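Local coordinates for protein ribonucleoside-diphosphate reductase subunit beta (Bacillus halodurans C-125, PDB 2RCC) that probably serves as the diiron-binding small subunit of a class I ribonucleotide reductase, which makes deoxyribonucleotides for DNA synthesis, at residues 51-56 with 217-222; 72-77 with 271-276; 196-201 with 208-213. All coordinates share one frame; numbering follows the deposited sequence. Where two conformers were deposited one is given.

Contact 1 (51-56 with 217-222); sequences NFWTPF and NRDEQL
A Trp-Asp-His hydrogen-bonded chain, as in the radical-transfer path of related small subunits, runs through this contact, where the loop after helix 41-50 lies against helix 207-237, which carries probable iron ligands. The indole of Trp53 points its N-H at the carboxylate of Asp219: NE1 donates to OD2 at 3.1 Å, with an N-H...O angle of 155°. The carboxylate lies near the indole plane, beyond the pyrrole edge, whereas the donor meets OD2 from above the carboxylate plane. Trp53 holds its ring there with CG in the crowded position between backbone N and carbonyl carbon (chi1 65°). The same OD2 is hydrogen-bonded to NE2 of His122, so one oxygen joins the indole to a probable iron-ligand histidine. The other oxygen is fixed by a salt bridge, Asp219 OD1 to Arg218 NH1 at 3.0 Å, which would be expected to favour the charged carboxylate. Arg218 in turn is packed on one face by Asn51: amide and guanidinium planes stack 12° apart, with Asn51 CB 3.8 Å from Arg218 CZ. At the edge of the guanidinium, Trp53 CD1 comes within 3.7 Å of NH1. The amide end of Asn51 reaches on to the tip of Leu222, ND2 to CD1 at 3.7 Å, and Leu222 also packs on Leu44 and Met48 of helix 41-50. Glu220, next in the helix, is an iron ligand by similarity. A buried Trp-Asp-His connection ending at a carboxylate-bridged diiron centre within a ferritin-like helical bundle is typical of this family, whose relatives use it for long-range radical transfer.

Contact 2 (72-77 with 271-276); sequences ETEQEA and DKIPGI
The N-terminal end of helix 72-87 faces an irregular loop that closes in a type II beta turn from Ile273 to Ile276, with the backbones nearest at Glu74 and Ile273, whose CA atoms are 6.4 Å apart. The turn is shut by Ile276 N donating to Ile273 O at 3.1 Å, and Gly275 takes the positive phi (91°) that its third position calls for. Ile273 carries the apolar part of the contact: its CD1 methyl enters beside the helix, 3.8 Å from Thr73 CG2 and 4.0 Å from Ala77 CB, and also lies against the aliphatic start of Glu74. Thr73 turns CG2 anti to its backbone N, which brings this methyl within 3.5 Å of Lys272 CB while the rest of the lysine leads away. The extended Glu74 chain crosses Pro274 obliquely, so that OE2 comes to the CD-CG side of the ring, 3.6 Å from Pro274 CD. A water completes the polar side, donating to Glu74 OE2 at 3.0 Å and to Pro274 O at 2.8 Å. The other carboxylate oxygen, OE1, accepts from the backbone N of Thr71, so the group is held both at its own helix start and, through water, at the loop. Helix 191-202 packs against both segments: Phe196 meets Ala77 and Ile273, and Asn199 ND2 bonds Pro274 O, where the chain passes from helix 244-268 to helix 278-295.

Contact 3 (196-201 with 208-213); sequences FFYNLA and STSTMI
Phe197 lays its ring obliquely against the side chain of Ile213, which crosses it at about a right angle, with CD2 3.8 Å from Ile213 CD1. The Thr209 methyl CG2 approaches Phe197 CD1 to 3.9 Å; both methyls, from residues four apart on the helix, meet the same side of the ring plane, and Phe196 lies over the other face. Thr209 turns its hydroxyl elsewhere, to Asp63 OD2, and Phe197 also meets Phe78 of helix 72-87 edge-to-face. The two helices, 191-202 and 207-237, form an alpha-alpha hairpin of the ferritin-like bundle; the axes of segments 196-201 and 208-213 approach to 8.6 Å, with N-to-C directions 137° apart. Closest packing falls at small residues: Ala201 CB and Ser210 CB are 3.2 Å apart, tighter than usual van der Waals contact. Ser210 has OG anti to its backbone N (chi1 178°), placing the hydroxyl oxygen at the edge of the Tyr198 ring, near its plane and 3.3 Å from CD1. Tyr198 crosses Ile213 obliquely, its CZ 3.9 Å from Ile213 CG2, and its phenol oxygen reaches the side-chain amides of Asn214 and Asn217, bonding ND2 of Asn214. Ile213 meets aromatic groups on both branches, Phe197 at CG1 and CD1, Tyr198 at CG2. An alanine in place of Tyr198 would remove the ring packed on Ile213 CG2 and the hydroxyl at these two asparagines, and would probably weaken the seam between the helices. The Ile213 side chain also touches Tyr126 of helix 106-133, by similarity the active-site tyrosine.

Along the chain the first segments of contacts 1 and 2 come early (51-56, then 72-77), both halves of contact 3 follow in the middle, and 217-222 and 271-276 come last, so that contacts 1 and 2 interleave and both enclose contact 3. In space contact 3 lies between the other two and touches both: its centre is about 14 Å from each of theirs, which lie about 26 Å apart without touching. Helix 207-237 serves contacts 1 and 3, with Met212, a selenomethionine in the crystal, packing on Trp53 and Pro55; Asn199 on helix 191-202 meets the loop of contact 2. The series thus runs from the likely diiron site to the bundle's periphery.

Contact 1 (51-56 with 217-222)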
loop_
_atom_site.group_PDB
_atom_site.type_symbol
_atom_site.label_atom_id
_atom_site.label_comp_id
_atom_site.label_asym_id
_atom_site.label_seq_id
_atom_site.Cartn_x
_atom_site.Cartn_y
_atom_site.Cartn_z
ATOM N N ASN A 51 -5.442 13.693 0.645
ATOM C CA ASN A 51 -5.102 14.001 -0.718
ATOM C C ASN A 51 -5.530 12.952 -1.751
ATOM O O ASN A 51 -4.991 12.970 -2.862
ATOM C CB ASN A 51 -3.571 14.107 -0.812
ATOM C CG ASN A 51 -3.032 15.380 -0.233
ATOM O OD1 ASN A 51 -3.782 16.286 0.164
ATOM N ND2 ASN A 51 -1.692 15.478 -0.224
ATOM N N PHE A 52 -6.449 12.035 -1.424
ATOM C CA PHE A 52 -6.824 10.976 -2.367
ATOM C C PHE A 52 -7.323 11.577 -3.688
ATOM O O PHE A 52 -8.082 12.537 -3.677
ATOM C CB PHE A 52 -7.912 10.075 -1.784
ATOM C CG PHE A 52 -8.273 8.917 -2.675
ATOM C CD1 PHE A 52 -7.488 7.775 -2.684
ATOM C CD2 PHE A 52 -9.373 8.979 -3.524
ATOM C CE1 PHE A 52 -7.823 6.694 -3.511
ATOM C CE2 PHE A 52 -9.692 7.910 -4.359
ATOM C CZ PHE A 52 -8.900 6.777 -4.357
ATOM N N TRP A 53 -6.890 10.995 -4.809
ATOM C CA TRP A 53 -7.354 11.394 -6.137
ATOM C C TRP A 53 -7.179 10.205 -7.074
ATOM O O TRP A 53 -6.402 9.304 -6.788
ATOM C CB TRP A 53 -6.571 12.631 -6.685
ATOM C CG TRP A 53 -5.133 12.363 -6.937
ATOM C CD1 TRP A 53 -4.133 12.438 -6.021
ATOM C CD2 TRP A 53 -4.517 11.901 -8.157
ATOM N NE1 TRP A 53 -2.950 12.056 -6.580
ATOM C CE2 TRP A 53 -3.148 11.727 -7.887
ATOM C CE3 TRP A 53 -4.986 11.631 -9.449
ATOM C CZ2 TRP A 53 -2.250 11.323 -8.847
ATOM C CZ3 TRP A 53 -4.064 11.224 -10.420
ATOM C CH2 TRP A 53 -2.729 11.047 -10.096
ATOM N N THR A 54 -7.930 10.176 -8.164
ATOM C CA THR A 54 -7.712 9.170 -9.191
ATOM C C THR A 54 -7.809 9.877 -10.528
ATOM O O THR A 54 -8.446 10.912 -10.643
ATOM C CB THR A 54 -8.718 7.946 -9.182
ATOM O OG1 THR A 54 -9.945 8.309 -9.803
ATOM C CG2 THR A 54 -8.912 7.401 -7.767
ATOM N N PRO A 55 -7.185 9.319 -11.552
ATOM C CA PRO A 55 -7.313 9.998 -12.859
ATOM C C PRO A 55 -8.723 10.031 -13.448
ATOM O O PRO A 55 -8.994 10.856 -14.294
ATOM C CB PRO A 55 -6.358 9.202 -13.744
ATOM C CG PRO A 55 -6.255 7.883 -13.091
ATOM C CD PRO A 55 -6.326 8.128 -11.630
ATOM N N PHE A 56 -9.633 9.198 -12.949
ATOM C CA PHE A 56 -10.978 9.138 -13.457
ATOM C C PHE A 56 -11.829 10.361 -13.137
ATOM O O PHE A 56 -12.877 10.516 -13.733
ATOM C CB PHE A 56 -11.677 7.833 -12.996
ATOM C CG PHE A 56 -10.946 6.593 -13.438
ATOM C CD1 PHE A 56 -11.003 6.174 -14.752
ATOM C CD2 PHE A 56 -10.138 5.885 -12.553
ATOM C CE1 PHE A 56 -10.298 5.036 -15.185
ATOM C CE2 PHE A 56 -9.439 4.754 -12.976
ATOM C CZ PHE A 56 -9.527 4.329 -14.303
ATOM N N ASN A 217 3.024 15.156 -8.447
ATOM C CA ASN A 217 4.145 15.912 -7.884
ATOM C C ASN A 217 3.880 16.242 -6.383
ATOM O O ASN A 217 4.811 16.201 -5.582
ATOM C CB ASN A 217 4.382 17.162 -8.766
ATOM C CG ASN A 217 5.817 17.707 -8.740
ATOM O OD1 ASN A 217 6.761 17.106 -8.229
ATOM N ND2 ASN A 217 5.976 18.861 -9.382
ATOM N N ARG A 218 2.624 16.538 -6.013
ATOM C CA ARG A 218 2.211 16.780 -4.621
ATOM C C ARG A 218 2.427 15.501 -3.765
ATOM O O ARG A 218 2.956 15.551 -2.651
ATOM C CB ARG A 218 0.740 17.213 -4.535
ATOM C CG ARG A 218 0.111 17.136 -3.114
ATOM C CD ARG A 218 -1.299 17.745 -2.941
ATOM N NE ARG A 218 -2.581 17.166 -3.450
ATOM C CZ ARG A 218 -2.882 15.969 -4.008
ATOM N NH1 ARG A 218 -2.018 14.946 -4.244
ATOM N NH2 ARG A 218 -4.163 15.804 -4.363
ATOM N N ASP A 219 1.983 14.366 -4.288
ATOM C CA ASP A 219 2.233 13.080 -3.619
ATOM C C ASP A 219 3.738 12.861 -3.447
ATOM O O ASP A 219 4.197 12.413 -2.402
ATOM C CB ASP A 219 1.719 11.914 -4.447
ATOM C CG ASP A 219 0.210 11.831 -4.523
ATOM O OD1 ASP A 219 -0.503 12.395 -3.700
ATOM O OD2 ASP A 219 -0.258 11.096 -5.403
ATOM N N GLU A 220 4.505 13.149 -4.490
ATOM C CA GLU A 220 5.955 12.971 -4.386
ATOM C C GLU A 220 6.561 13.804 -3.277
ATOM O O GLU A 220 7.434 13.333 -2.618
ATOM C CB GLU A 220 6.654 13.280 -5.676
ATOM C CG GLU A 220 6.381 12.291 -6.787
ATOM C CD GLU A 220 7.262 12.597 -7.992
ATOM O OE1 GLU A 220 7.296 13.778 -8.415
ATOM O OE2 GLU A 220 7.894 11.646 -8.504
ATOM N N GLN A 221 6.033 14.993 -3.003
ATOM C CA GLN A 221 6.602 15.822 -1.944
ATOM C C GLN A 221 6.449 15.178 -0.580
ATOM O O GLN A 221 7.357 15.292 0.245
ATOM C CB GLN A 221 6.040 17.258 -1.935
ATOM C CG GLN A 221 6.110 18.034 -3.258
ATOM C CD GLN A 221 7.408 17.830 -4.021
ATOM O OE1 GLN A 221 8.474 18.167 -3.518
ATOM N NE2 GLN A 221 7.318 17.317 -5.259
ATOM N N LEU A 222 5.323 14.508 -0.335
ATOM C CA LEU A 222 5.135 13.810 0.930
ATOM C C LEU A 222 6.038 12.560 1.010
ATOM O O LEU A 222 6.518 12.200 2.084
ATOM C CB LEU A 222 3.663 13.501 1.169
ATOM C CG LEU A 222 2.732 14.703 1.380
ATOM C CD1 LEU A 222 1.257 14.244 1.556
ATOM C CD2 LEU A 222 3.156 15.494 2.589
#

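Contact 2 (72-77 with 271-276)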
loop_
_atom_site.group_PDB
_atom_site.type_symbol
_atom_site.label_atom_id
_atom_site.label_comp_id
_atom_site.label_asym_id
_atom_site.label_seq_id
_atom_site.Cartn_x
_atom_site.Cartn_y
_atom_site.Cartn_z
ATOM N N GLU A 72 4.645 21.132 -33.708
ATOM C CA GLU A 72 5.121 19.754 -33.901
ATOM C C GLU A 72 6.128 19.352 -32.835
ATOM O O GLU A 72 6.071 18.228 -32.338
ATOM C CB GLU A 72 5.773 19.524 -35.263
ATOM C CG GLU A 72 4.837 19.480 -36.437
ATOM C CD GLU A 72 5.535 18.955 -37.702
ATOM O OE1 GLU A 72 6.107 17.830 -37.668
ATOM O OE2 GLU A 72 5.500 19.665 -38.726
ATOM N N THR A 73 7.034 20.267 -32.485
ATOM C CA THR A 73 8.035 19.970 -31.480
ATOM C C THR A 73 7.385 19.775 -30.100
ATOM O O THR A 73 7.797 18.899 -29.358
ATOM C CB THR A 73 9.139 21.035 -31.477
ATOM O OG1 THR A 73 9.604 21.228 -32.824
ATOM C CG2 THR A 73 10.277 20.594 -30.607
ATOM N N GLU A 74 6.354 20.577 -29.782
ATOM C CA GLU A 74 5.619 20.427 -28.504
ATOM C C GLU A 74 4.888 19.073 -28.420
ATOM O O GLU A 74 4.960 18.392 -27.416
ATOM C CB GLU A 74 4.618 21.573 -28.306
ATOM C CG GLU A 74 5.281 22.894 -27.996
ATOM C CD GLU A 74 4.370 24.111 -28.112
ATOM O OE1 GLU A 74 3.219 24.051 -28.647
ATOM O OE2 GLU A 74 4.844 25.164 -27.657
ATOM N N GLN A 75 4.229 18.674 -29.506
ATOM C CA GLN A 75 3.525 17.375 -29.567
ATOM C C GLN A 75 4.489 16.217 -29.426
ATOM O O GLN A 75 4.237 15.274 -28.666
ATOM C CB GLN A 75 2.760 17.237 -30.874
ATOM C CG GLN A 75 1.624 18.217 -31.072
ATOM C CD GLN A 75 0.917 18.010 -32.414
ATOM O OE1 GLN A 75 0.761 16.886 -32.857
ATOM N NE2 GLN A 75 0.491 19.073 -33.039
ATOM N N GLU A 76 5.614 16.296 -30.120
ATOM C CA GLU A 76 6.648 15.266 -30.008
ATOM C C GLU A 76 7.264 15.152 -28.619
ATOM O O GLU A 76 7.424 14.038 -28.119
ATOM C CB GLU A 76 7.737 15.443 -31.087
ATOM C CG GLU A 76 7.286 15.108 -32.498
ATOM C CD GLU A 76 6.863 13.644 -32.659
ATOM O OE1 GLU A 76 7.560 12.751 -32.102
ATOM O OE2 GLU A 76 5.828 13.400 -33.335
ATOM N N ALA A 77 7.605 16.277 -28.002
ATOM C CA ALA A 77 8.150 16.296 -26.641
ATOM C C ALA A 77 7.152 15.711 -25.660
ATOM O O ALA A 77 7.521 14.927 -24.815
ATOM C CB ALA A 77 8.556 17.730 -26.206
ATOM N N ASP A 271 16.665 23.337 -26.488
ATOM C CA ASP A 271 16.258 24.709 -26.810
ATOM C C ASP A 271 15.090 24.732 -27.819
ATOM O O ASP A 271 14.913 25.700 -28.524
ATOM C CB ASP A 271 17.484 25.500 -27.340
ATOM C CG ASP A 271 18.044 24.958 -28.665
ATOM O OD1 ASP A 271 17.629 23.873 -29.122
ATOM O OD2 ASP A 271 18.934 25.614 -29.242
ATOM N N LYS A 272 14.287 23.675 -27.872
ATOM C CA LYS A 272 13.252 23.521 -28.902
ATOM C C LYS A 272 11.830 23.932 -28.501
ATOM O O LYS A 272 10.927 23.967 -29.362
ATOM C CB LYS A 272 13.196 22.052 -29.332
ATOM C CG LYS A 272 14.454 21.506 -30.053
ATOM C CD LYS A 272 14.435 21.857 -31.532
ATOM C CE LYS A 272 15.760 21.552 -32.280
ATOM N NZ LYS A 272 16.140 20.119 -32.199
ATOM N N ILE A 273 11.624 24.266 -27.236
ATOM C CA ILE A 273 10.263 24.502 -26.739
ATOM C C ILE A 273 10.074 25.940 -26.324
ATOM O O ILE A 273 10.767 26.409 -25.432
ATOM C CB ILE A 273 9.946 23.580 -25.546
ATOM C CG1 ILE A 273 10.082 22.096 -25.962
ATOM C CG2 ILE A 273 8.539 23.878 -24.993
ATOM C CD1 ILE A 273 9.067 21.641 -27.110
ATOM N N PRO A 274 9.116 26.631 -26.942
ATOM C CA PRO A 274 8.839 27.991 -26.553
ATOM C C PRO A 274 8.568 28.116 -25.041
ATOM O O PRO A 274 7.888 27.288 -24.457
ATOM C CB PRO A 274 7.560 28.327 -27.352
ATOM C CG PRO A 274 7.654 27.438 -28.577
ATOM C CD PRO A 274 8.227 26.180 -28.047
ATOM N N GLY A 275 9.145 29.109 -24.412
ATOM C CA GLY A 275 8.928 29.293 -22.993
ATOM C C GLY A 275 9.907 28.614 -22.068
ATOM O O GLY A 275 9.891 28.950 -20.900
ATOM N N ILE A 276 10.751 27.699 -22.578
ATOM C CA ILE A 276 11.743 27.010 -21.761
ATOM C C ILE A 276 13.144 27.405 -22.216
ATOM O O ILE A 276 13.562 27.056 -23.315
ATOM C CB ILE A 276 11.598 25.480 -21.842
ATOM C CG1 ILE A 276 10.184 25.020 -21.468
ATOM C CG2 ILE A 276 12.623 24.800 -20.926
ATOM C CD1 ILE A 276 9.775 25.335 -20.054
HETATM O O HOH W 1 5.614 25.644 -24.837
#

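Contact 3 (196-201 with 208-213)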
loop_
_atom_site.group_PDB
_atom_site.type_symbol
_atom_site.label_atom_id
_atom_site.label_comp_id
_atom_site.label_asym_id
_atom_site.label_seq_id
_atom_site.Cartn_x
_atom_site.Cartn_y
_atom_site.Cartn_z
ATOM N N PHE A 196 7.904 20.868 -18.115
ATOM C CA PHE A 196 7.403 20.924 -19.503
ATOM C C PHE A 196 5.861 20.989 -19.503
ATOM O O PHE A 196 5.270 21.804 -20.189
ATOM C CB PHE A 196 7.947 19.759 -20.358
ATOM C CG PHE A 196 7.237 19.590 -21.684
ATOM C CD1 PHE A 196 7.673 20.261 -22.805
ATOM C CD2 PHE A 196 6.147 18.754 -21.812
ATOM C CE1 PHE A 196 7.032 20.101 -24.015
ATOM C CE2 PHE A 196 5.467 18.627 -23.023
ATOM C CZ PHE A 196 5.916 19.286 -24.111
ATOM N N PHE A 197 5.225 20.126 -18.714
ATOM C CA PHE A 197 3.793 20.105 -18.630
ATOM C C PHE A 197 3.252 21.404 -18.024
ATOM O O PHE A 197 2.274 21.969 -18.534
ATOM C CB PHE A 197 3.305 18.857 -17.885
ATOM C CG PHE A 197 3.654 17.582 -18.586
ATOM C CD1 PHE A 197 3.120 17.298 -19.825
ATOM C CD2 PHE A 197 4.537 16.691 -18.037
ATOM C CE1 PHE A 197 3.448 16.134 -20.482
ATOM C CE2 PHE A 197 4.860 15.525 -18.697
ATOM C CZ PHE A 197 4.317 15.263 -19.914
ATOM N N TYR A 198 3.904 21.893 -16.965
ATOM C CA TYR A 198 3.463 23.150 -16.339
ATOM C C TYR A 198 3.669 24.343 -17.265
ATOM O O TYR A 198 2.874 25.292 -17.218
ATOM C CB TYR A 198 4.183 23.407 -15.005
ATOM C CG TYR A 198 4.024 22.326 -13.950
ATOM C CD1 TYR A 198 2.812 21.665 -13.747
ATOM C CD2 TYR A 198 5.088 22.006 -13.106
ATOM C CE1 TYR A 198 2.687 20.686 -12.757
ATOM C CE2 TYR A 198 4.971 21.050 -12.134
ATOM C CZ TYR A 198 3.772 20.404 -11.964
ATOM O OH TYR A 198 3.692 19.468 -10.986
ATOM N N ASN A 199 4.722 24.299 -18.098
ATOM C CA ASN A 199 4.989 25.375 -19.071
ATOM C C ASN A 199 3.844 25.452 -20.068
ATOM O O ASN A 199 3.511 26.532 -20.539
ATOM C CB ASN A 199 6.335 25.145 -19.796
ATOM C CG ASN A 199 6.666 26.238 -20.830
ATOM O OD1 ASN A 199 6.772 27.410 -20.499
ATOM N ND2 ASN A 199 6.858 25.832 -22.075
ATOM N N LEU A 200 3.252 24.317 -20.432
ATOM C CA LEU A 200 2.077 24.337 -21.336
ATOM C C LEU A 200 0.854 24.953 -20.671
ATOM O O LEU A 200 0.191 25.830 -21.245
ATOM C CB LEU A 200 1.729 22.921 -21.865
ATOM C CG LEU A 200 2.734 22.259 -22.823
ATOM C CD1 LEU A 200 2.334 20.840 -23.181
ATOM C CD2 LEU A 200 2.893 23.084 -24.113
ATOM N N ALA A 201 0.615 24.547 -19.438
ATOM C CA ALA A 201 -0.578 24.911 -18.701
ATOM C C ALA A 201 -0.578 26.349 -18.236
ATOM O O ALA A 201 -1.640 26.945 -18.200
ATOM C CB ALA A 201 -0.803 23.951 -17.538
ATOM N N SER A 208 -5.543 19.920 -18.066
ATOM C CA SER A 208 -5.933 18.687 -17.354
ATOM C C SER A 208 -4.746 17.755 -17.120
ATOM O O SER A 208 -4.604 17.177 -16.046
ATOM C CB SER A 208 -7.054 17.970 -18.075
ATOM O OG SER A 208 -8.219 18.745 -17.987
ATOM N N THR A 209 -3.875 17.630 -18.119
ATOM C CA THR A 209 -2.638 16.853 -17.977
ATOM C C THR A 209 -1.754 17.437 -16.877
ATOM O O THR A 209 -1.286 16.728 -16.017
ATOM C CB THR A 209 -1.847 16.831 -19.292
ATOM O OG1 THR A 209 -2.628 16.220 -20.326
ATOM C CG2 THR A 209 -0.489 16.105 -19.095
ATOM N N SER A 210 -1.547 18.755 -16.914
ATOM C CA SER A 210 -0.784 19.470 -15.910
ATOM C C SER A 210 -1.329 19.317 -14.465
ATOM O O SER A 210 -0.559 19.238 -13.494
ATOM C CB SER A 210 -0.749 20.945 -16.304
ATOM O OG SER A 210 -0.060 21.676 -15.337
ATOM N N THR A 211 -2.647 19.310 -14.349
ATOM C CA THR A 211 -3.340 19.068 -13.100
ATOM C C THR A 211 -2.993 17.687 -12.524
ATOM O O THR A 211 -2.646 17.587 -11.344
ATOM C CB THR A 211 -4.867 19.108 -13.268
ATOM O OG1 THR A 211 -5.295 20.426 -13.668
ATOM C CG2 THR A 211 -5.540 18.696 -11.974
HETATM N N MSE A 212 -2.989 16.659 -13.368
HETATM C CA MSE A 212 -2.674 15.302 -12.898
HETATM C C MSE A 212 -1.196 15.198 -12.532
HETATM O O MSE A 212 -0.851 14.598 -11.516
HETATM C CB MSE A 212 -3.066 14.261 -13.944
HETATM C CG MSE A 212 -3.810 12.991 -13.341
HETATM SE SE MSE A 212 -4.798 12.350 -14.771
HETATM C CE MSE A 212 -3.182 11.839 -15.695
ATOM N N ILE A 213 -0.337 15.809 -13.341
ATOM C CA ILE A 213 1.096 15.916 -13.031
ATOM C C ILE A 213 1.311 16.590 -11.666
ATOM O O ILE A 213 2.151 16.159 -10.877
ATOM C CB ILE A 213 1.880 16.720 -14.114
ATOM C CG1 ILE A 213 1.893 15.981 -15.458
ATOM C CG2 ILE A 213 3.323 16.980 -13.688
ATOM C CD1 ILE A 213 2.663 14.665 -15.486
#